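Local coordinates for protein glycosyl hydrolase family 10 (Prevotella bryantii, PDB 4MGQ) that probably hydrolyses internal beta-1,4-xylosidic linkages of xylan as a whole enzyme, this piece being its calcium-binding carbohydrate-binding module, at residues N13-V18 with T153-D158; I21-P26 with G107-D112; R33-N38 with H147-K152; L53-S58 with I113-V118. All coordinates share one frame; numbering follows the deposited sequence.

Contact 1 of 4, residues N13-V18 with T153-D158; sequences NATKHV and TVADPD. With CA (calcium ion), chain B.
Three backbone hydrogen bonds join Lys16 and Val18 to Val154 and Asp156. Val18 and Val154 bond to each other through both N-H and C=O as an antiparallel hydrogen-bonded pair, Val18 N to Val154 O at 2.8 Å and Val154 N to Val18 O at 2.9 Å. Two residues along, the bond from Asp156 N to Lys16 O, 2.8 Å long, is nearly straight (168°). Between these bonds His17 faces Ala155 as a non-hydrogen-bonded pair, and His17 CA makes a CA-H...O contact to Val154 O at 3.3 Å.

Apolar contacts lie on the face that carries both valines. Val18 CG2 meets Val154 CG2 at 3.9 Å, and the Pro157 ring approaches the same methyl through CD. Away from the valines, Thr15 CG2 touches Ala155 CB at 3.7 Å.

Among the polar groups, the Lys16 and Asp156 side chains run side by side, but the lysine ammonium does not reach the carboxylate. Asp156 OD1 accepts from Asp158 N in an Asx turn and also from Trp86 NE1, while OD2 forms a salt bridge with Arg54.

His17 binds calcium through its backbone O at 2.3 Å, not through its ring; Asp116, Thr133, Glu135 and two waters complete the site. This is the edge of a beta-sandwich sheet, where strand 151-155 pairs with strand 17-24 beside a calcium site, probably structural, as in many beta-sandwich carbohydrate-binding modules.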
loop_
_atom_site.group_PDB
_atom_site.type_symbol
_atom_site.label_atom_id
_atom_site.label_comp_id
_atom_site.label_asym_id
_atom_site.label_seq_id
_atom_site.Cartn_x
_atom_site.Cartn_y
_atom_site.Cartn_z
ATOM N N ASN A 13 -1.345 -9.731 20.637
ATOM C CA ASN A 13 -1.841 -11.005 20.150
ATOM C C ASN A 13 -3.341 -10.989 19.872
ATOM O O ASN A 13 -3.919 -12.017 19.515
ATOM C CB ASN A 13 -1.467 -12.118 21.135
ATOM C CG ASN A 13 0.036 -12.282 21.264
ATOM O OD1 ASN A 13 0.777 -12.025 20.314
ATOM N ND2 ASN A 13 0.497 -12.669 22.444
ATOM N N ALA A 14 -3.965 -9.820 20.008
ATOM C CA ALA A 14 -5.298 -9.615 19.456
ATOM C C ALA A 14 -5.181 -9.714 17.938
ATOM O O ALA A 14 -4.137 -9.393 17.383
ATOM C CB ALA A 14 -5.871 -8.268 19.863
ATOM N N THR A 15 -6.237 -10.174 17.283
ATOM C CA THR A 15 -6.181 -10.355 15.836
ATOM C C THR A 15 -5.933 -9.027 15.141
ATOM O O THR A 15 -6.648 -8.043 15.383
ATOM C CB THR A 15 -7.469 -10.977 15.303
ATOM O OG1 THR A 15 -7.740 -12.180 16.034
ATOM C CG2 THR A 15 -7.323 -11.307 13.810
ATOM N N LYS A 16 -4.901 -9.004 14.299
ATOM C CA LYS A 16 -4.594 -7.862 13.453
ATOM C C LYS A 16 -5.191 -8.120 12.081
ATOM O O LYS A 16 -5.294 -9.272 11.669
ATOM C CB LYS A 16 -3.088 -7.651 13.327
ATOM C CG LYS A 16 -2.345 -7.390 14.629
ATOM C CD LYS A 16 -0.841 -7.387 14.357
ATOM C CE LYS A 16 -0.062 -6.700 15.479
ATOM N NZ LYS A 16 0.200 -7.581 16.654
ATOM N N HIS A 17 -5.586 -7.067 11.379
ATOM C CA HIS A 17 -6.132 -7.242 10.029
ATOM C C HIS A 17 -5.284 -6.498 9.019
ATOM O O HIS A 17 -4.707 -5.447 9.319
ATOM C CB HIS A 17 -7.591 -6.795 9.978
ATOM C CG HIS A 17 -8.462 -7.560 10.925
ATOM N ND1 HIS A 17 -8.663 -7.161 12.230
ATOM C CD2 HIS A 17 -9.119 -8.735 10.783
ATOM C CE1 HIS A 17 -9.437 -8.042 12.841
ATOM N NE2 HIS A 17 -9.723 -9.009 11.988
ATOM N N VAL A 18 -5.183 -7.071 7.822
ATOM C CA VAL A 18 -4.282 -6.551 6.806
ATOM C C VAL A 18 -4.976 -6.569 5.445
ATOM O O VAL A 18 -5.964 -7.272 5.255
ATOM C CB VAL A 18 -2.969 -7.373 6.734
ATOM C CG1 VAL A 18 -2.330 -7.516 8.132
ATOM C CG2 VAL A 18 -3.238 -8.754 6.155
ATOM N N THR A 153 -9.684 -7.679 3.088
ATOM C CA THR A 153 -8.939 -7.558 4.336
ATOM C C THR A 153 -9.084 -8.880 5.070
ATOM O O THR A 153 -10.157 -9.494 5.052
ATOM C CB THR A 153 -9.418 -6.389 5.238
ATOM O OG1 THR A 153 -10.812 -6.542 5.552
ATOM C CG2 THR A 153 -9.181 -5.038 4.559
ATOM N N VAL A 154 -8.001 -9.337 5.686
ATOM C CA VAL A 154 -7.996 -10.634 6.347
ATOM C C VAL A 154 -7.202 -10.552 7.630
ATOM O O VAL A 154 -6.426 -9.617 7.829
ATOM C CB VAL A 154 -7.374 -11.747 5.475
ATOM C CG1 VAL A 154 -8.107 -11.877 4.146
ATOM C CG2 VAL A 154 -5.892 -11.482 5.256
ATOM N N ALA A 155 -7.386 -11.552 8.486
ATOM C CA ALA A 155 -6.550 -11.686 9.667
ATOM C C ALA A 155 -5.110 -11.860 9.240
ATOM O O ALA A 155 -4.831 -12.580 8.283
ATOM C CB ALA A 155 -7.001 -12.866 10.514
ATOM N N ASP A 156 -4.203 -11.183 9.939
ATOM C CA ASP A 156 -2.760 -11.312 9.700
ATOM C C ASP A 156 -2.380 -12.801 9.657
ATOM O O ASP A 156 -2.628 -13.539 10.609
ATOM C CB ASP A 156 -1.996 -10.560 10.806
ATOM C CG ASP A 156 -0.481 -10.558 10.618
ATOM O OD1 ASP A 156 0.091 -11.487 10.003
ATOM O OD2 ASP A 156 0.170 -9.614 11.128
ATOM N N PRO A 157 -1.781 -13.251 8.544
ATOM C CA PRO A 157 -1.520 -14.683 8.358
ATOM C C PRO A 157 -0.498 -15.263 9.324
ATOM O O PRO A 157 -0.540 -16.471 9.589
ATOM C CB PRO A 157 -0.988 -14.753 6.915
ATOM C CG PRO A 157 -0.464 -13.383 6.638
ATOM C CD PRO A 157 -1.416 -12.469 7.349
ATOM N N ASP A 158 0.391 -14.429 9.852
ATOM C CA ASP A 158 1.495 -14.937 10.658
ATOM C C ASP A 158 1.223 -14.826 12.153
ATOM O O ASP A 158 2.130 -14.982 12.970
ATOM C CB ASP A 158 2.795 -14.226 10.290
ATOM C CG ASP A 158 3.349 -14.694 8.951
ATOM O OD1 ASP A 158 2.877 -15.740 8.439
ATOM O OD2 ASP A 158 4.260 -14.026 8.413
HETATM CA CA CA B . -3.890 -3.602 10.508
HETATM O O HOH W 1 -2.972 -1.638 11.578
HETATM O O HOH W 2 -2.905 -4.532 12.536
#

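Contact 2 of 4, residues I21-P26 with G107-D112; sequences IHMGEP and GTLGGD
His22 and Asp112 meet through a hydrogen bond from ring to carboxylate, ND1 to OD1, only 2.6 Å long and 165° at the hydrogen. The acceptor lies in the imidazole plane, whereas the nitrogen meets OD1 on its syn side, somewhat out of the carboxylate plane; the two planes are turned 54° apart. His22 CG is anti to the backbone N (chi1 177°), beside the carbonyl carbon from which the chain leads on to Gly24, and Gly24 N lies over the centre of one face of the ring.

Beside this pair Gly111 O is gripped twice, by Met23 N at 2.7 Å and by Gly24 N at 3.2 Å. Two residues thus face one, a classic beta bulge in the antiparallel pairing of strands 17-24 and 111-121 of the sandwich. Gly111 N returns a bond to Gly24 O at 2.8 Å. Both glycines have backbone angles at which a CB would press on the preceding carbonyl O.

Next to the bulge Met23 leaves its backbone toward the facing segment, with SD 3.7 Å from Leu109 CB and its bent-back CE near Gly110 O. Pro26 rests on the turn, with CB 3.6 Å from Thr108 O. Further out, Arg33 donates to the carbonyls of Glu25 and Leu109, tying the two loops together, and Ser58 OG bonds to Asp112 N.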
loop_
_atom_site.group_PDB
_atom_site.type_symbol
_atom_site.label_atom_id
_atom_site.label_comp_id
_atom_site.label_asym_id
_atom_site.label_seq_id
_atom_site.Cartn_x
_atom_site.Cartn_y
_atom_site.Cartn_z
ATOM N N ILE A 21 -4.200 -9.448 -1.184
ATOM C CA ILE A 21 -4.542 -9.713 -2.576
ATOM C C ILE A 21 -4.005 -11.070 -2.988
ATOM O O ILE A 21 -2.790 -11.286 -2.995
ATOM C CB ILE A 21 -3.981 -8.652 -3.523
ATOM C CG1 ILE A 21 -4.645 -7.301 -3.257
ATOM C CG2 ILE A 21 -4.192 -9.079 -4.985
ATOM C CD1 ILE A 21 -4.033 -6.178 -4.046
ATOM N N HIS A 22 -4.908 -11.982 -3.320
ATOM C CA HIS A 22 -4.485 -13.190 -4.005
ATOM C C HIS A 22 -4.284 -12.832 -5.469
ATOM O O HIS A 22 -5.244 -12.580 -6.194
ATOM C CB HIS A 22 -5.483 -14.326 -3.877
ATOM C CG HIS A 22 -5.065 -15.542 -4.642
ATOM N ND1 HIS A 22 -3.893 -16.211 -4.374
ATOM C CD2 HIS A 22 -5.619 -16.163 -5.710
ATOM C CE1 HIS A 22 -3.763 -17.222 -5.215
ATOM N NE2 HIS A 22 -4.796 -17.214 -6.037
ATOM N N MET A 23 -3.031 -12.791 -5.897
ATOM C CA MET A 23 -2.727 -12.359 -7.254
ATOM C C MET A 23 -2.892 -13.491 -8.266
ATOM O O MET A 23 -3.375 -13.276 -9.375
ATOM C CB MET A 23 -1.309 -11.794 -7.313
ATOM C CG MET A 23 -1.160 -10.510 -6.498
ATOM S SD MET A 23 0.482 -9.788 -6.515
ATOM C CE MET A 23 1.406 -11.023 -5.598
ATOM N N GLY A 24 -2.486 -14.695 -7.882
ATOM C CA GLY A 24 -2.491 -15.812 -8.818
ATOM C C GLY A 24 -1.234 -15.800 -9.678
ATOM O O GLY A 24 -0.210 -15.283 -9.266
ATOM N N GLU A 25 -1.311 -16.374 -10.876
ATOM C CA GLU A 25 -0.138 -16.475 -11.748
ATOM C C GLU A 25 0.301 -15.122 -12.323
ATOM O O GLU A 25 -0.534 -14.236 -12.540
ATOM C CB GLU A 25 -0.436 -17.460 -12.886
ATOM C CG GLU A 25 -0.777 -18.847 -12.375
ATOM C CD GLU A 25 -1.129 -19.816 -13.491
ATOM O OE1 GLU A 25 -1.514 -19.343 -14.579
ATOM O OE2 GLU A 25 -1.027 -21.045 -13.267
ATOM N N PRO A 26 1.613 -14.959 -12.576
ATOM C CA PRO A 26 2.107 -13.713 -13.170
ATOM C C PRO A 26 1.462 -13.409 -14.506
ATOM O O PRO A 26 1.162 -14.323 -15.286
ATOM C CB PRO A 26 3.609 -13.968 -13.344
ATOM C CG PRO A 26 3.932 -14.979 -12.315
ATOM C CD PRO A 26 2.718 -15.859 -12.197
ATOM N N GLY A 107 1.568 -6.546 -11.822
ATOM C CA GLY A 107 1.300 -7.432 -12.940
ATOM C C GLY A 107 2.270 -8.578 -13.130
ATOM O O GLY A 107 1.861 -9.670 -13.525
ATOM N N THR A 108 3.552 -8.336 -12.877
ATOM C CA THR A 108 4.553 -9.378 -13.094
ATOM C C THR A 108 4.718 -10.292 -11.869
ATOM O O THR A 108 5.494 -11.253 -11.904
ATOM C CB THR A 108 5.919 -8.766 -13.471
ATOM O OG1 THR A 108 6.457 -8.050 -12.357
ATOM C CG2 THR A 108 5.778 -7.817 -14.664
ATOM N N LEU A 109 3.985 -10.002 -10.792
ATOM C CA LEU A 109 4.090 -10.800 -9.575
ATOM C C LEU A 109 3.185 -12.024 -9.630
ATOM O O LEU A 109 2.200 -12.047 -10.363
ATOM C CB LEU A 109 3.737 -9.958 -8.342
ATOM C CG LEU A 109 4.475 -8.626 -8.223
ATOM C CD1 LEU A 109 4.033 -7.935 -6.924
ATOM C CD2 LEU A 109 5.996 -8.802 -8.268
ATOM N N GLY A 110 3.527 -13.032 -8.839
ATOM C CA GLY A 110 2.685 -14.200 -8.678
ATOM C C GLY A 110 2.463 -14.505 -7.207
ATOM O O GLY A 110 3.268 -14.122 -6.358
ATOM N N GLY A 111 1.376 -15.208 -6.911
ATOM C CA GLY A 111 1.106 -15.641 -5.557
ATOM C C GLY A 111 0.273 -14.641 -4.770
ATOM O O GLY A 111 -0.761 -14.168 -5.233
ATOM N N ASP A 112 0.737 -14.339 -3.567
ATOM C CA ASP A 112 -0.038 -13.577 -2.591
ATOM C C ASP A 112 0.734 -12.368 -2.094
ATOM O O ASP A 112 1.955 -12.407 -1.981
ATOM C CB ASP A 112 -0.398 -14.463 -1.391
ATOM C CG ASP A 112 -1.451 -15.506 -1.718
ATOM O OD1 ASP A 112 -2.388 -15.203 -2.465
ATOM O OD2 ASP A 112 -1.331 -16.639 -1.218
#

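Contact 3 of 4, residues R33-N38 with H147-K152; sequences RELYVN and HEYEIK
Tyr149 and His147 both point at segment 33-38 and use the rims of their rings to bond its backbone. The Tyr149 hydroxyl donates to Glu34 O over 2.6 Å. That oxygen lies in the plane of the phenol ring, but the hydroxyl comes from above the carbonyl plane, 47° out of it. Two residues back, His147 turns ND1 to Glu34 N at 2.9 Å, with the N-H close to the imidazole plane. The peptide units on both sides of Glu34 are thus each held by an aromatic side chain, one through its N-H and one through its C=O, while Arg33 and Leu35 make backbone bonds to Leu106 and Phe104.

The remaining side chains fit around these rings. Arg33 crosses Tyr149 obliquely, and its CG lies 3.8 Å from Tyr149 CD2. Its guanidinium, turned 74° from the phenol plane, has a further partner in the Leu106 carbonyl. Glu34 lays its CB 3.9 Å from His147 CE1, its carboxylate plane nearly perpendicular to the imidazole. The carboxylate itself turns elsewhere: OE2 forms a salt bridge with Arg103. Leu35 meets Tyr149 at about a right angle, with CB 3.5 Å from the hydroxyl oxygen, and its CD1 packs on Ile151 CD1 at 3.7 Å, beside Ile21 of the facing sheet.

The contact spans the two sheets of the sandwich, from strand 34-37 to the chain leading into strand 151-155. Because ND1 of His147 accepts the Glu34 N-H, it carries no proton in this bond, so the ring is probably neutral and protonated on NE2.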
loop_
_atom_site.group_PDB
_atom_site.type_symbol
_atom_site.label_atom_id
_atom_site.label_comp_id
_atom_site.label_asym_id
_atom_site.label_seq_id
_atom_site.Cartn_x
_atom_site.Cartn_y
_atom_site.Cartn_z
ATOM N N ARG A 33 -2.011 -5.840 -13.667
ATOM C CA ARG A 33 -2.626 -6.003 -12.359
ATOM C C ARG A 33 -2.205 -4.804 -11.536
ATOM O O ARG A 33 -1.032 -4.674 -11.205
ATOM C CB ARG A 33 -2.186 -7.309 -11.692
ATOM C CG ARG A 33 -2.909 -7.637 -10.383
ATOM C CD ARG A 33 -2.223 -8.784 -9.636
ATOM N NE ARG A 33 -2.388 -10.076 -10.310
ATOM C CZ ARG A 33 -1.388 -10.831 -10.765
ATOM N NH1 ARG A 33 -0.131 -10.432 -10.655
ATOM N NH2 ARG A 33 -1.653 -11.993 -11.349
ATOM N N GLU A 34 -3.144 -3.906 -11.251
ATOM C CA GLU A 34 -2.807 -2.690 -10.520
ATOM C C GLU A 34 -3.726 -2.476 -9.320
ATOM O O GLU A 34 -4.913 -2.794 -9.353
ATOM C CB GLU A 34 -2.855 -1.463 -11.446
ATOM C CG GLU A 34 -1.780 -1.481 -12.541
ATOM C CD GLU A 34 -1.733 -0.218 -13.404
ATOM O OE1 GLU A 34 -2.521 0.714 -13.188
ATOM O OE2 GLU A 34 -0.889 -0.164 -14.324
ATOM N N LEU A 35 -3.126 -1.929 -8.270
ATOM C CA LEU A 35 -3.805 -1.533 -7.048
ATOM C C LEU A 35 -3.566 -0.038 -6.825
ATOM O O LEU A 35 -2.431 0.435 -6.922
ATOM C CB LEU A 35 -3.284 -2.350 -5.863
ATOM C CG LEU A 35 -3.774 -1.956 -4.473
ATOM C CD1 LEU A 35 -5.243 -2.295 -4.314
ATOM C CD2 LEU A 35 -2.929 -2.643 -3.396
ATOM N N TYR A 36 -4.634 0.695 -6.517
ATOM C CA TYR A 36 -4.574 2.148 -6.419
ATOM C C TYR A 36 -4.950 2.669 -5.051
ATOM O O TYR A 36 -5.871 2.159 -4.431
ATOM C CB TYR A 36 -5.532 2.784 -7.409
ATOM C CG TYR A 36 -5.283 2.446 -8.848
ATOM C CD1 TYR A 36 -3.996 2.295 -9.343
ATOM C CD2 TYR A 36 -6.341 2.279 -9.712
ATOM C CE1 TYR A 36 -3.782 1.991 -10.686
ATOM C CE2 TYR A 36 -6.142 1.974 -11.035
ATOM C CZ TYR A 36 -4.868 1.841 -11.520
ATOM O OH TYR A 36 -4.699 1.535 -12.852
ATOM N N VAL A 37 -4.272 3.721 -4.620
ATOM C CA VAL A 37 -4.735 4.497 -3.467
ATOM C C VAL A 37 -4.432 5.970 -3.744
ATOM O O VAL A 37 -3.422 6.294 -4.376
ATOM C CB VAL A 37 -4.074 4.012 -2.158
ATOM C CG1 VAL A 37 -2.592 4.333 -2.141
ATOM C CG2 VAL A 37 -4.788 4.616 -0.938
ATOM N N ASN A 38 -5.333 6.857 -3.327
ATOM C CA ASN A 38 -5.146 8.285 -3.557
ATOM C C ASN A 38 -4.816 9.019 -2.261
ATOM O O ASN A 38 -5.603 8.955 -1.319
ATOM C CB ASN A 38 -6.406 8.907 -4.173
ATOM C CG ASN A 38 -6.558 8.608 -5.661
ATOM O OD1 ASN A 38 -6.055 7.612 -6.168
ATOM N ND2 ASN A 38 -7.248 9.498 -6.369
ATOM N N HIS A 147 -9.558 -5.584 -14.108
ATOM C CA HIS A 147 -8.562 -6.444 -13.481
ATOM C C HIS A 147 -9.267 -7.441 -12.581
ATOM O O HIS A 147 -9.950 -7.058 -11.634
ATOM C CB HIS A 147 -7.544 -5.629 -12.690
ATOM C CG HIS A 147 -6.575 -4.892 -13.553
ATOM N ND1 HIS A 147 -5.445 -4.284 -13.053
ATOM C CD2 HIS A 147 -6.569 -4.665 -14.889
ATOM C CE1 HIS A 147 -4.777 -3.720 -14.046
ATOM N NE2 HIS A 147 -5.440 -3.938 -15.168
ATOM N N GLU A 148 -9.110 -8.723 -12.886
ATOM C CA GLU A 148 -9.890 -9.758 -12.223
ATOM C C GLU A 148 -9.165 -10.321 -11.004
ATOM O O GLU A 148 -8.554 -11.390 -11.061
ATOM C CB GLU A 148 -10.223 -10.880 -13.210
ATOM C CG GLU A 148 -11.052 -10.408 -14.397
ATOM C CD GLU A 148 -11.195 -11.468 -15.482
ATOM O OE1 GLU A 148 -11.144 -12.674 -15.153
ATOM O OE2 GLU A 148 -11.361 -11.092 -16.664
ATOM N N TYR A 149 -9.222 -9.578 -9.906
ATOM C CA TYR A 149 -8.743 -10.064 -8.621
ATOM C C TYR A 149 -9.584 -9.394 -7.541
ATOM O O TYR A 149 -10.319 -8.453 -7.838
ATOM C CB TYR A 149 -7.251 -9.778 -8.440
ATOM C CG TYR A 149 -6.862 -8.328 -8.194
ATOM C CD1 TYR A 149 -6.826 -7.814 -6.899
ATOM C CD2 TYR A 149 -6.495 -7.489 -9.239
ATOM C CE1 TYR A 149 -6.454 -6.501 -6.651
ATOM C CE2 TYR A 149 -6.113 -6.157 -8.999
ATOM C CZ TYR A 149 -6.101 -5.681 -7.690
ATOM O OH TYR A 149 -5.723 -4.389 -7.412
ATOM N N GLU A 150 -9.485 -9.876 -6.306
ATOM C CA GLU A 150 -10.250 -9.300 -5.206
ATOM C C GLU A 150 -9.363 -8.565 -4.212
ATOM O O GLU A 150 -8.344 -9.090 -3.788
ATOM C CB GLU A 150 -11.008 -10.381 -4.447
ATOM C CG GLU A 150 -11.751 -11.380 -5.297
ATOM C CD GLU A 150 -12.219 -12.553 -4.459
ATOM O OE1 GLU A 150 -11.938 -13.713 -4.838
ATOM O OE2 GLU A 150 -12.851 -12.304 -3.407
ATOM N N ILE A 151 -9.772 -7.359 -3.840
ATOM C CA ILE A 151 -9.156 -6.640 -2.736
ATOM C C ILE A 151 -9.891 -7.027 -1.459
ATOM O O ILE A 151 -11.088 -6.770 -1.334
ATOM C CB ILE A 151 -9.224 -5.124 -2.941
ATOM C CG1 ILE A 151 -8.563 -4.739 -4.265
ATOM C CG2 ILE A 151 -8.592 -4.389 -1.763
ATOM C CD1 ILE A 151 -8.775 -3.288 -4.660
ATOM N N LYS A 152 -9.182 -7.665 -0.531
ATOM C CA LYS A 152 -9.788 -8.150 0.711
ATOM C C LYS A 152 -9.052 -7.599 1.919
ATOM O O LYS A 152 -7.937 -7.113 1.792
ATOM C CB LYS A 152 -9.765 -9.680 0.779
ATOM C CG LYS A 152 -10.511 -10.393 -0.342
ATOM C CD LYS A 152 -10.508 -11.902 -0.122
ATOM C CE LYS A 152 -11.192 -12.284 1.190
ATOM N NZ LYS A 152 -12.634 -11.870 1.236
#

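Contact 4 of 4, residues L53-S58 with I113-V118; sequences LRVKTS and IWMDDV. With CA (calcium ion), chain B.
Arg54 reaches across to two consecutive acids, Asp116 and Asp117. Its NH2 donates to Asp116 OD2 at 2.8 Å and 162°, with the oxygen near the guanidinium plane and using its anti lone pair. NE bridges more weakly to Asp117 OD2 at 3.1 Å. The Arg54 chain, extended from CG to NE, lies side by side with Asp116, the two pointing the same way. Asp116 at the same time chelates calcium through both oxygens, each at 2.5 Å, so OD2 is shared between the metal and Arg54. This fixes the carboxylate's rotation and would favour its charged form. Asp117 OD1 accepts from a calcium-bound water, adding a second-shell link. Arg54 also makes a cation-pi contact with Trp86.

These groups stand on a regular antiparallel pairing of strands 48-57 and 111-121, central in one sheet of the beta-sandwich. Arg54 with Asp116 and Lys56 with Trp114 are its hydrogen-bonded pairs; Trp114 N to Lys56 O, at 2.9 Å, is almost straight. The chain turns a corner at Asp117, where Leu53 CA makes a CA-H...O contact to Asp117 O.

On the face with Arg54, the aliphatic chain of Lys56 lies beside Trp114, and CE sits over one face of the indole, offset toward the rim, in a CH-pi contact, 4.2 Å from the centroid of the six-membered ring. The ammonium continues to Asp158 and the Thr84 carbonyl.

The opposite face is mainly apolar: Val55 CG2 touches Met115 CG at 3.8 Å and Thr57 CG2 rests on Ile113 CG1; nearer Asp117, Leu53 CD1 reaches Met115 SD at 3.7 Å.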
loop_
_atom_site.group_PDB
_atom_site.type_symbol
_atom_site.label_atom_id
_atom_site.label_comp_id
_atom_site.label_asym_id
_atom_site.label_seq_id
_atom_site.Cartn_x
_atom_site.Cartn_y
_atom_site.Cartn_z
ATOM N N LEU A 53 5.129 1.236 5.318
ATOM C CA LEU A 53 4.175 0.142 5.452
ATOM C C LEU A 53 4.898 -1.099 5.945
ATOM O O LEU A 53 6.125 -1.093 6.062
ATOM C CB LEU A 53 3.472 -0.123 4.111
ATOM C CG LEU A 53 4.323 -0.639 2.943
ATOM C CD1 LEU A 53 3.698 -1.915 2.378
ATOM C CD2 LEU A 53 4.513 0.403 1.854
ATOM N N ARG A 54 4.149 -2.148 6.272
ATOM C CA ARG A 54 4.769 -3.466 6.362
ATOM C C ARG A 54 4.175 -4.327 5.260
ATOM O O ARG A 54 3.017 -4.154 4.877
ATOM C CB ARG A 54 4.591 -4.118 7.743
ATOM C CG ARG A 54 3.167 -4.325 8.216
ATOM C CD ARG A 54 3.143 -5.045 9.586
ATOM N NE ARG A 54 1.768 -5.316 9.970
ATOM C CZ ARG A 54 1.315 -6.497 10.381
ATOM N NH1 ARG A 54 2.145 -7.524 10.512
ATOM N NH2 ARG A 54 0.034 -6.641 10.678
ATOM N N VAL A 55 4.981 -5.254 4.752
ATOM C CA VAL A 55 4.572 -6.049 3.607
ATOM C C VAL A 55 5.069 -7.483 3.767
ATOM O O VAL A 55 6.095 -7.724 4.412
ATOM C CB VAL A 55 5.104 -5.438 2.290
ATOM C CG1 VAL A 55 6.635 -5.467 2.257
ATOM C CG2 VAL A 55 4.499 -6.152 1.082
ATOM N N LYS A 56 4.332 -8.417 3.183
ATOM C CA LYS A 56 4.686 -9.830 3.162
ATOM C C LYS A 56 4.220 -10.375 1.814
ATOM O O LYS A 56 3.143 -10.024 1.342
ATOM C CB LYS A 56 4.024 -10.559 4.348
ATOM C CG LYS A 56 4.135 -12.086 4.363
ATOM C CD LYS A 56 3.197 -12.664 5.431
ATOM C CE LYS A 56 3.073 -14.180 5.319
ATOM N NZ LYS A 56 4.340 -14.860 5.737
ATOM N N THR A 57 5.039 -11.198 1.170
ATOM C CA THR A 57 4.628 -11.822 -0.087
ATOM C C THR A 57 4.952 -13.306 -0.038
ATOM O O THR A 57 5.737 -13.723 0.802
ATOM C CB THR A 57 5.312 -11.195 -1.314
ATOM O OG1 THR A 57 6.706 -11.004 -1.046
ATOM C CG2 THR A 57 4.667 -9.845 -1.681
ATOM N N SER A 58 4.346 -14.094 -0.922
ATOM C CA SER A 58 4.599 -15.537 -0.922
ATOM C C SER A 58 5.904 -15.849 -1.651
ATOM O O SER A 58 6.405 -16.971 -1.591
ATOM C CB SER A 58 3.429 -16.297 -1.533
ATOM O OG SER A 58 3.102 -15.791 -2.816
ATOM N N ILE A 113 0.022 -11.296 -1.768
ATOM C CA ILE A 113 0.655 -10.157 -1.115
ATOM C C ILE A 113 -0.251 -9.683 0.020
ATOM O O ILE A 113 -1.476 -9.683 -0.113
ATOM C CB ILE A 113 0.946 -8.994 -2.116
ATOM C CG1 ILE A 113 1.620 -7.819 -1.402
ATOM C CG2 ILE A 113 -0.322 -8.574 -2.849
ATOM C CD1 ILE A 113 2.231 -6.785 -2.345
ATOM N N TRP A 114 0.369 -9.354 1.147
ATOM C CA TRP A 114 -0.300 -8.745 2.294
ATOM C C TRP A 114 0.381 -7.419 2.624
ATOM O O TRP A 114 1.605 -7.310 2.551
ATOM C CB TRP A 114 -0.246 -9.650 3.534
ATOM C CG TRP A 114 -0.851 -11.024 3.417
ATOM C CD1 TRP A 114 -2.085 -11.414 3.847
ATOM C CD2 TRP A 114 -0.224 -12.201 2.877
ATOM N NE1 TRP A 114 -2.270 -12.760 3.607
ATOM C CE2 TRP A 114 -1.145 -13.261 3.007
ATOM C CE3 TRP A 114 1.026 -12.456 2.294
ATOM C CZ2 TRP A 114 -0.864 -14.555 2.569
ATOM C CZ3 TRP A 114 1.307 -13.748 1.865
ATOM C CH2 TRP A 114 0.364 -14.779 2.005
ATOM N N MET A 115 -0.402 -6.405 2.983
ATOM C CA MET A 115 0.161 -5.114 3.374
ATOM C C MET A 115 -0.602 -4.562 4.566
ATOM O O MET A 115 -1.788 -4.840 4.730
ATOM C CB MET A 115 0.123 -4.105 2.214
ATOM C CG MET A 115 1.175 -4.378 1.152
ATOM S SD MET A 115 1.237 -3.100 -0.121
ATOM C CE MET A 115 -0.250 -3.508 -1.010
ATOM N N ASP A 116 0.082 -3.773 5.388
ATOM C CA ASP A 116 -0.559 -3.175 6.561
ATOM C C ASP A 116 0.195 -1.924 6.984
ATOM O O ASP A 116 1.337 -1.690 6.559
ATOM C CB ASP A 116 -0.614 -4.191 7.719
ATOM C CG ASP A 116 -1.650 -3.832 8.787
ATOM O OD1 ASP A 116 -2.543 -2.984 8.531
ATOM O OD2 ASP A 116 -1.580 -4.436 9.880
ATOM N N ASP A 117 -0.459 -1.114 7.814
ATOM C CA ASP A 117 0.168 0.057 8.414
ATOM C C ASP A 117 0.742 0.994 7.352
ATOM O O ASP A 117 1.858 1.502 7.467
ATOM C CB ASP A 117 1.226 -0.398 9.407
ATOM C CG ASP A 117 0.642 -1.300 10.483
ATOM O OD1 ASP A 117 -0.380 -0.898 11.077
ATOM O OD2 ASP A 117 1.173 -2.411 10.713
ATOM N N VAL A 118 -0.049 1.217 6.309
ATOM C CA VAL A 118 0.372 2.052 5.195
ATOM C C VAL A 118 0.199 3.529 5.531
ATOM O O VAL A 118 -0.905 3.975 5.875
ATOM C CB VAL A 118 -0.427 1.733 3.927
ATOM C CG1 VAL A 118 0.135 2.518 2.734
ATOM C CG2 VAL A 118 -0.418 0.228 3.652
HETATM CA CA CA B . -3.890 -3.602 10.508
HETATM O O HOH W 1 -2.972 -1.638 11.578
HETATM O O HOH W 2 -2.905 -4.532 12.536
#

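How the contacts relate
Contacts 1, 2 and 4 lie in one five-stranded antiparallel sheet, ordered 87-94, 48-57, 111-121, 17-24 and 151-155. Contact 1 pairs the last two strands, contact 4 the second and third, and contact 2 the far end of the 17-24 and 111-121 pairing. Contact 3 bridges to the other sheet through strand 34-37. Contacts 1 and 4 have centres about 11 Å apart and share the calcium ion; contacts 1 and 2, at about 20 Å, sit at opposite ends of strand 17-24. Along the chain, contact 1 encloses all the others and contact 4 nests within contact 3, so the C-terminal chain returns to pair with the first strand at the sheet edge.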